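Local coordinates for protein SYE1 (Shewanella oneidensis, PDB 4AWT) that binds flavin mononucleotide and probably works as an NAD(P)H-dependent oxidoreductase that reduces carbon-carbon double bonds, as in the Old Yellow Enzyme family, at residues L25-A30 with V55-Q60; M40-Y45 with W83-E88. The protein carries 1 engineered substitution. All blocks are in the same frame, centred on the assembly; numbering follows the deposited sequence. Where two conformers were deposited one is given.

How the contacts relate
Both contacts belong to one side of the eight-stranded parallel barrel, and their segments alternate along the chain: loop 25-30, helix 39-46, strand 53-60, helix 77-92. Contact 1 lies at the flavin, where loop 25-30 and strand 53-60 both bond to FMN O4; contact 2 is the outer layer, two neighbouring barrel helices packed together. Their centres are 11 Å apart and strand 53-60 joins them. Glu-57 OE2 lies 2.6 Å from Tyr-45 OH, and Thr-59 OG1 3.1 Å from Trp-83 NE1, both probable hydrogen bonds, while Met-41 CE packs 3.4 Å from Glu-57 OE2. Tyr-45, its side chain about 8 Å from FMN between nearest atoms, thus supports the glutamate that holds the flavin-binding loop.

Contact 1. Residues L25-A30 with V55-Q60; sequences LTRSRA and VSEGTQ. Engineered in segment 25-30: Leu-25 (natural residue Met). With FMN (flavin mononucleotide), chain B; BOG (octyl beta-D-glucopyranoside), chain D.
Glu-57 lies against the backbone of Leu-25 and Thr-26 where the loop after the first strand of this TIM barrel passes the second strand, at the flavin. Its CB rests 3.2 Å from Leu-25 O. CG sits between the backbone N and the carbonyl carbon (chi1 62°) and the chain runs on extended, a length that suits glutamate to reaching the loop's amides. OE1 accepts Arg-27 N at 3.1 Å, the donor 41° out of the carboxylate plane. Waters 3 and 4 also donate to OE1 and accept from Ser-28 N and Arg-29 N, so one buried oxygen holds three successive amides, the first directly and the next two through water; OE2 turns to Tyr-45.

The engineered Leu-25 points its CB away from the strand, and CD2 meets the benzenoid ring of the flavin 3.6 Å from FMN C9. Thr-26 holds OG1 beside its backbone N. Threonine suits the place because its hydroxyl donates to FMN O4 at 2.7 Å and also accepts from water 2, which donates to Gly-58 O as well. Gly-58, with no side chain, brings its backbone N to the same flavin oxygen, 3.0 Å from FMN O4, with an N-H...O angle of 165°.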
loop_
_atom_site.group_PDB
_atom_site.type_symbol
_atom_site.label_atom_id
_atom_site.label_comp_id
_atom_site.label_asym_id
_atom_site.label_seq_id
_atom_site.Cartn_x
_atom_site.Cartn_y
_atom_site.Cartn_z
ATOM N N LEU A 25 -4.089 -4.506 2.594
ATOM C CA LEU A 25 -5.535 -4.566 2.730
ATOM C C LEU A 25 -5.924 -4.005 4.086
ATOM O O LEU A 25 -5.901 -4.715 5.105
ATOM C CB LEU A 25 -6.061 -6.005 2.578
ATOM C CG LEU A 25 -5.755 -6.664 1.235
ATOM C CD1 LEU A 25 -5.773 -8.181 1.392
ATOM C CD2 LEU A 25 -6.742 -6.195 0.156
ATOM N N THR A 26 -6.308 -2.753 4.131
ATOM C CA THR A 26 -6.853 -2.119 5.342
ATOM C C THR A 26 -8.025 -2.919 5.851
ATOM O O THR A 26 -9.004 -3.128 5.130
ATOM C CB THR A 26 -7.315 -0.694 4.992
ATOM O OG1 THR A 26 -6.186 0.154 4.748
ATOM C CG2 THR A 26 -8.132 -0.042 6.077
ATOM N N ARG A 27 -7.945 -3.305 7.123
ATOM C CA ARG A 27 -9.020 -4.039 7.793
ATOM C C ARG A 27 -9.597 -3.264 8.975
ATOM O O ARG A 27 -10.630 -3.684 9.539
ATOM C CB ARG A 27 -8.607 -5.441 8.212
ATOM C CG ARG A 27 -7.972 -6.262 7.104
ATOM C CD ARG A 27 -8.819 -6.355 5.819
ATOM N NE ARG A 27 -10.148 -6.920 6.108
ATOM C CZ ARG A 27 -10.393 -8.208 6.290
ATOM N NH1 ARG A 27 -9.472 -9.111 6.067
ATOM N NH2 ARG A 27 -11.623 -8.587 6.659
ATOM N N SER A 28 -8.956 -2.191 9.397
ATOM C CA SER A 28 -9.480 -1.348 10.460
ATOM C C SER A 28 -9.834 -2.167 11.715
ATOM O O SER A 28 -10.918 -2.010 12.279
ATOM C CB SER A 28 -10.610 -0.472 9.969
ATOM O OG SER A 28 -10.110 0.474 9.050
ATOM N N ARG A 29 -8.887 -2.987 12.142
ATOM C CA ARG A 29 -9.016 -3.859 13.303
ATOM C C ARG A 29 -8.123 -3.419 14.443
ATOM O O ARG A 29 -8.025 -4.141 15.447
ATOM C CB ARG A 29 -8.724 -5.330 12.945
ATOM C CG ARG A 29 -9.589 -5.971 11.861
ATOM C CD ARG A 29 -11.026 -5.915 12.250
ATOM N NE ARG A 29 -11.889 -7.045 11.741
ATOM C CZ ARG A 29 -12.468 -7.102 10.555
ATOM N NH1 ARG A 29 -12.168 -6.248 9.599
ATOM N NH2 ARG A 29 -13.334 -8.074 10.319
ATOM N N ALA A 30 -7.394 -2.302 14.350
ATOM C CA ALA A 30 -6.410 -1.979 15.359
ATOM C C ALA A 30 -7.094 -1.676 16.698
ATOM O O ALA A 30 -8.164 -1.116 16.782
ATOM C CB ALA A 30 -5.588 -0.777 14.918
ATOM N N VAL A 55 2.474 -7.741 2.176
ATOM C CA VAL A 55 2.601 -6.313 2.425
ATOM C C VAL A 55 1.491 -5.953 3.386
ATOM O O VAL A 55 0.323 -6.245 3.122
ATOM C CB VAL A 55 2.548 -5.478 1.156
ATOM C CG1 VAL A 55 2.963 -4.044 1.508
ATOM C CG2 VAL A 55 3.431 -6.025 0.060
ATOM N N SER A 56 1.835 -5.352 4.516
ATOM C CA SER A 56 0.825 -4.974 5.474
ATOM C C SER A 56 -0.159 -3.988 4.863
ATOM O O SER A 56 0.148 -3.214 3.971
ATOM C CB SER A 56 1.420 -4.331 6.724
ATOM O OG SER A 56 1.767 -2.962 6.542
ATOM N N GLU A 57 -1.362 -3.972 5.462
ATOM C CA GLU A 57 -2.249 -2.855 5.314
ATOM C C GLU A 57 -1.512 -1.547 5.574
ATOM O O GLU A 57 -0.550 -1.486 6.345
ATOM C CB GLU A 57 -3.435 -2.984 6.274
ATOM C CG GLU A 57 -3.067 -2.980 7.775
ATOM C CD GLU A 57 -4.099 -3.804 8.527
ATOM O OE1 GLU A 57 -5.263 -3.369 8.676
ATOM O OE2 GLU A 57 -3.733 -4.912 8.985
ATOM N N GLY A 58 -2.024 -0.469 4.984
ATOM C CA GLY A 58 -1.408 0.831 5.249
ATOM C C GLY A 58 -1.353 1.091 6.738
ATOM O O GLY A 58 -2.301 0.883 7.490
ATOM N N THR A 59 -0.199 1.624 7.163
ATOM C CA THR A 59 0.013 1.923 8.573
ATOM C C THR A 59 0.527 3.360 8.654
ATOM O O THR A 59 1.545 3.741 8.078
ATOM C CB THR A 59 0.914 0.860 9.223
ATOM O OG1 THR A 59 1.038 1.119 10.619
ATOM C CG2 THR A 59 2.291 0.698 8.669
ATOM N N GLN A 60 -0.249 4.200 9.319
ATOM C CA GLN A 60 0.012 5.643 9.287
ATOM C C GLN A 60 1.286 5.978 10.033
ATOM O O GLN A 60 1.603 5.468 11.114
ATOM C CB GLN A 60 -1.156 6.456 9.826
ATOM C CG GLN A 60 -1.565 6.180 11.273
ATOM C CD GLN A 60 -2.632 5.143 11.411
ATOM O OE1 GLN A 60 -2.894 4.358 10.471
ATOM N NE2 GLN A 60 -3.253 5.054 12.561
HETATM N N1 FMN B . -4.215 -0.736 -1.106
HETATM C C2 FMN B . -3.196 -0.169 -0.471
HETATM O O2 FMN B . -2.160 0.213 -1.080
HETATM N N3 FMN B . -3.248 0.018 0.903
HETATM C C4 FMN B . -4.333 -0.364 1.675
HETATM O O4 FMN B . -4.253 -0.253 2.927
HETATM C C4A FMN B . -5.436 -0.854 0.979
HETATM N N5 FMN B . -6.610 -1.176 1.658
HETATM C C5A FMN B . -7.519 -2.052 1.005
HETATM C C6 FMN B . -8.552 -2.615 1.713
HETATM C C7 FMN B . -9.465 -3.514 1.113
HETATM C C7M FMN B . -10.496 -4.186 1.987
HETATM C C8 FMN B . -9.331 -3.775 -0.218
HETATM C C8M FMN B . -10.244 -4.750 -0.933
HETATM C C9 FMN B . -8.283 -3.192 -0.958
HETATM C C9A FMN B . -7.360 -2.334 -0.356
HETATM N N10 FMN B . -6.274 -1.798 -1.078
HETATM C C10 FMN B . -5.284 -1.115 -0.397
HETATM C "C1'" FMN B . -6.098 -2.160 -2.488
HETATM C "C2'" FMN B . -5.549 -3.584 -2.691
HETATM O "O2'" FMN B . -4.199 -3.666 -2.268
HETATM C "C3'" FMN B . -5.570 -4.014 -4.144
HETATM O "O3'" FMN B . -4.676 -3.250 -4.939
HETATM C "C4'" FMN B . -6.960 -4.000 -4.806
HETATM O "O4'" FMN B . -7.950 -4.571 -3.964
HETATM C "C5'" FMN B . -6.952 -4.625 -6.187
HETATM O "O5'" FMN B . -6.590 -6.016 -6.132
HETATM P P FMN B . -7.746 -7.143 -6.174
HETATM O O1P FMN B . -8.513 -7.016 -4.881
HETATM O O2P FMN B . -8.612 -6.859 -7.380
HETATM O O3P FMN B . -6.962 -8.428 -6.272
HETATM C C1 BOG D . -10.955 2.121 1.073
HETATM O O1 BOG D . -12.226 1.531 1.044
HETATM C C2 BOG D . -10.047 1.469 2.068
HETATM O O2 BOG D . -10.506 1.649 3.390
HETATM C C3 BOG D . -8.620 2.039 2.023
HETATM O O3 BOG D . -7.755 1.252 2.794
HETATM C C4 BOG D . -8.123 1.939 0.574
HETATM O O4 BOG D . -6.865 2.521 0.497
HETATM C C5 BOG D . -9.094 2.575 -0.413
HETATM O O5 BOG D . -10.331 1.913 -0.238
HETATM C C6 BOG D . -8.625 2.437 -1.839
HETATM O O6 BOG D . -9.568 3.146 -2.622
HETATM C "C1'" BOG D . -13.260 2.378 0.601
HETATM C "C2'" BOG D . -14.668 1.805 0.734
HETATM C "C3'" BOG D . -14.809 0.399 0.234
HETATM C "C4'" BOG D . -16.181 -0.195 -0.064
HETATM C "C5'" BOG D . -16.357 -1.426 0.830
HETATM C "C6'" BOG D . -17.423 -1.169 1.897
HETATM C "C7'" BOG D . -17.568 -2.403 2.805
HETATM C "C8'" BOG D . -18.958 -2.307 3.423
HETATM O O HOH W 1 -2.345 -6.782 3.633
HETATM O O HOH W 2 -4.894 0.256 7.163
HETATM O O HOH W 3 -6.417 -1.065 8.923
HETATM O O HOH W 4 -6.308 -3.580 11.190
#

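Contact 2. Residues M40-Y45 with W83-E88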
loop_
_atom_site.group_PDB
_atom_site.type_symbol
_atom_site.label_atom_id
_atom_site.label_comp_id
_atom_site.label_asym_id
_atom_site.label_seq_id
_atom_site.Cartn_x
_atom_site.Cartn_y
_atom_site.Cartn_z
ATOM N N MET A 40 -5.517 -10.545 16.867
ATOM C CA MET A 40 -6.325 -11.061 15.741
ATOM C C MET A 40 -5.610 -10.731 14.426
ATOM O O MET A 40 -5.678 -11.503 13.469
ATOM C CB MET A 40 -7.764 -10.604 15.797
ATOM C CG MET A 40 -7.953 -9.095 15.530
ATOM S SD MET A 40 -9.682 -8.609 15.522
ATOM C CE MET A 40 -10.033 -8.807 17.274
ATOM N N MET A 41 -4.905 -9.578 14.405
ATOM C CA MET A 41 -4.186 -9.268 13.180
ATOM C C MET A 41 -3.022 -10.216 12.950
ATOM O O MET A 41 -2.759 -10.636 11.822
ATOM C CB MET A 41 -3.710 -7.824 13.205
ATOM C CG MET A 41 -4.851 -6.832 13.121
ATOM S SD MET A 41 -4.351 -5.146 13.510
ATOM C CE MET A 41 -3.045 -4.862 12.284
ATOM N N ALA A 42 -2.260 -10.553 14.013
ATOM C CA ALA A 42 -1.168 -11.481 13.879
ATOM C C ALA A 42 -1.645 -12.855 13.351
ATOM O O ALA A 42 -1.027 -13.431 12.474
ATOM C CB ALA A 42 -0.439 -11.619 15.198
ATOM N N ILE A 43 -2.757 -13.336 13.918
ATOM C CA ILE A 43 -3.322 -14.598 13.419
ATOM C C ILE A 43 -3.701 -14.470 11.962
ATOM O O ILE A 43 -3.397 -15.346 11.150
ATOM C CB ILE A 43 -4.542 -15.016 14.273
ATOM C CG1 ILE A 43 -4.189 -15.200 15.739
ATOM C CG2 ILE A 43 -5.143 -16.284 13.663
ATOM C CD1 ILE A 43 -5.380 -15.512 16.615
ATOM N N TYR A 44 -4.403 -13.395 11.629
ATOM C CA TYR A 44 -4.871 -13.140 10.262
ATOM C C TYR A 44 -3.735 -13.178 9.250
ATOM O O TYR A 44 -3.814 -13.820 8.212
ATOM C CB TYR A 44 -5.551 -11.802 10.271
ATOM C CG TYR A 44 -5.737 -11.097 8.939
ATOM C CD1 TYR A 44 -6.672 -11.518 8.012
ATOM C CD2 TYR A 44 -4.956 -9.989 8.648
ATOM C CE1 TYR A 44 -6.827 -10.858 6.825
ATOM C CE2 TYR A 44 -5.128 -9.282 7.471
ATOM C CZ TYR A 44 -6.075 -9.715 6.558
ATOM O OH TYR A 44 -6.339 -9.026 5.405
ATOM N N TYR A 45 -2.627 -12.447 9.548
ATOM C CA TYR A 45 -1.522 -12.436 8.626
ATOM C C TYR A 45 -0.826 -13.793 8.579
ATOM O O TYR A 45 -0.453 -14.279 7.513
ATOM C CB TYR A 45 -0.544 -11.329 8.959
ATOM C CG TYR A 45 -0.980 -9.939 8.575
ATOM C CD1 TYR A 45 -0.996 -9.572 7.224
ATOM C CD2 TYR A 45 -1.330 -8.986 9.504
ATOM C CE1 TYR A 45 -1.344 -8.304 6.840
ATOM C CE2 TYR A 45 -1.680 -7.700 9.123
ATOM C CZ TYR A 45 -1.687 -7.347 7.788
ATOM O OH TYR A 45 -1.981 -6.082 7.393
ATOM N N TRP A 83 3.009 -4.484 16.074
ATOM C CA TRP A 83 3.500 -5.000 14.806
ATOM C C TRP A 83 4.518 -6.110 15.000
ATOM O O TRP A 83 4.551 -7.025 14.186
ATOM C CB TRP A 83 4.013 -3.892 13.917
ATOM C CG TRP A 83 3.007 -3.118 13.152
ATOM C CD1 TRP A 83 2.861 -1.757 13.117
ATOM C CD2 TRP A 83 2.036 -3.638 12.233
ATOM N NE1 TRP A 83 1.884 -1.394 12.256
ATOM C CE2 TRP A 83 1.353 -2.532 11.683
ATOM C CE3 TRP A 83 1.688 -4.915 11.792
ATOM C CZ2 TRP A 83 0.330 -2.680 10.743
ATOM C CZ3 TRP A 83 0.684 -5.057 10.860
ATOM C CH2 TRP A 83 0.015 -3.948 10.349
ATOM N N ARG A 84 5.337 -6.044 16.041
ATOM C CA ARG A 84 6.303 -7.109 16.277
ATOM C C ARG A 84 5.597 -8.432 16.494
ATOM O O ARG A 84 6.102 -9.474 16.072
ATOM C CB ARG A 84 7.150 -6.757 17.525
ATOM C CG ARG A 84 8.168 -7.851 17.881
ATOM C CD ARG A 84 9.249 -8.007 16.826
ATOM N NE ARG A 84 10.286 -8.976 17.110
ATOM C CZ ARG A 84 11.306 -8.727 17.917
ATOM N NH1 ARG A 84 11.434 -7.563 18.532
ATOM N NH2 ARG A 84 12.206 -9.691 18.116
ATOM N N ILE A 85 4.454 -8.447 17.163
ATOM C CA ILE A 85 3.799 -9.751 17.321
ATOM C C ILE A 85 3.351 -10.266 15.962
ATOM O O ILE A 85 3.454 -11.459 15.694
ATOM C CB ILE A 85 2.665 -9.632 18.331
ATOM C CG1 ILE A 85 3.160 -9.197 19.711
ATOM C CG2 ILE A 85 1.886 -10.944 18.411
ATOM C CD1 ILE A 85 1.988 -8.779 20.558
ATOM N N VAL A 86 2.865 -9.380 15.084
ATOM C CA VAL A 86 2.511 -9.785 13.719
ATOM C C VAL A 86 3.710 -10.342 13.003
ATOM O O VAL A 86 3.626 -11.417 12.370
ATOM C CB VAL A 86 1.892 -8.609 12.962
ATOM C CG1 VAL A 86 1.680 -8.996 11.495
ATOM C CG2 VAL A 86 0.614 -8.133 13.583
ATOM N N THR A 87 4.826 -9.627 12.974
ATOM C CA THR A 87 5.960 -10.091 12.205
ATOM C C THR A 87 6.526 -11.370 12.790
ATOM O O THR A 87 6.975 -12.223 12.021
ATOM C CB THR A 87 7.043 -9.015 11.999
ATOM O OG1 THR A 87 7.708 -8.828 13.255
ATOM C CG2 THR A 87 6.506 -7.738 11.440
ATOM N N GLU A 88 6.523 -11.529 14.111
ATOM C CA GLU A 88 6.946 -12.793 14.701
ATOM C C GLU A 88 6.080 -13.948 14.210
ATOM O O GLU A 88 6.575 -15.030 13.885
ATOM C CB GLU A 88 6.935 -12.731 16.235
ATOM C CG GLU A 88 8.041 -11.895 16.811
ATOM C CD GLU A 88 9.418 -12.418 16.563
ATOM O OE1 GLU A 88 9.597 -13.668 16.730
ATOM O OE2 GLU A 88 10.312 -11.649 16.159
#
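Met-41, Tyr-45 and Trp-83 all carry CG anti to the carbonyl carbon (chi1 -68° in Met-41), and the thioether bends at chi3 (58°) to bring CE to the six-membered part of the indole, 3.7 Å from Trp-83 CH2. Tyr-45 CE2 comes up to the indole edge, near the plane of that ring, 3.9 Å from Trp-83 CZ3. Although the CB of Trp-83 is turned from the other helix, the long, flat indole brings CH2 and CZ3 back to Met-41 and Tyr-45, a reach that suits tryptophan to this place.

About one turn along helix 83-88, Val-86 splits its two methyls. CG1 touches Tyr-45 CD2 at 3.6 Å, while CG2 lies over the backbone of Ala-42, 3.8 Å from Ala-42 N. Ala-42 faces helix 83-88 with nothing beyond CB, which is 3.8 Å from Val-86 CA and 4.0 Å from Ile-85 CG2. Small size suits alanine here: the two CA atoms of Ala-42 and Val-86 are 4.1 Å apart. The helix segments run nearly parallel, their axes 8.3 Å apart at closest and crossing at -25°, as neighbouring outer helices of a TIM barrel do.

No hydrogen bond joins the two segments. The polar ends of the aromatic residues turn to strand 53-60 instead, Tyr-45 to Glu-57 and Trp-83 to Thr-59, which implies that apolar packing joins the helices to each other while hydrogen bonds tie both to the barrel wall.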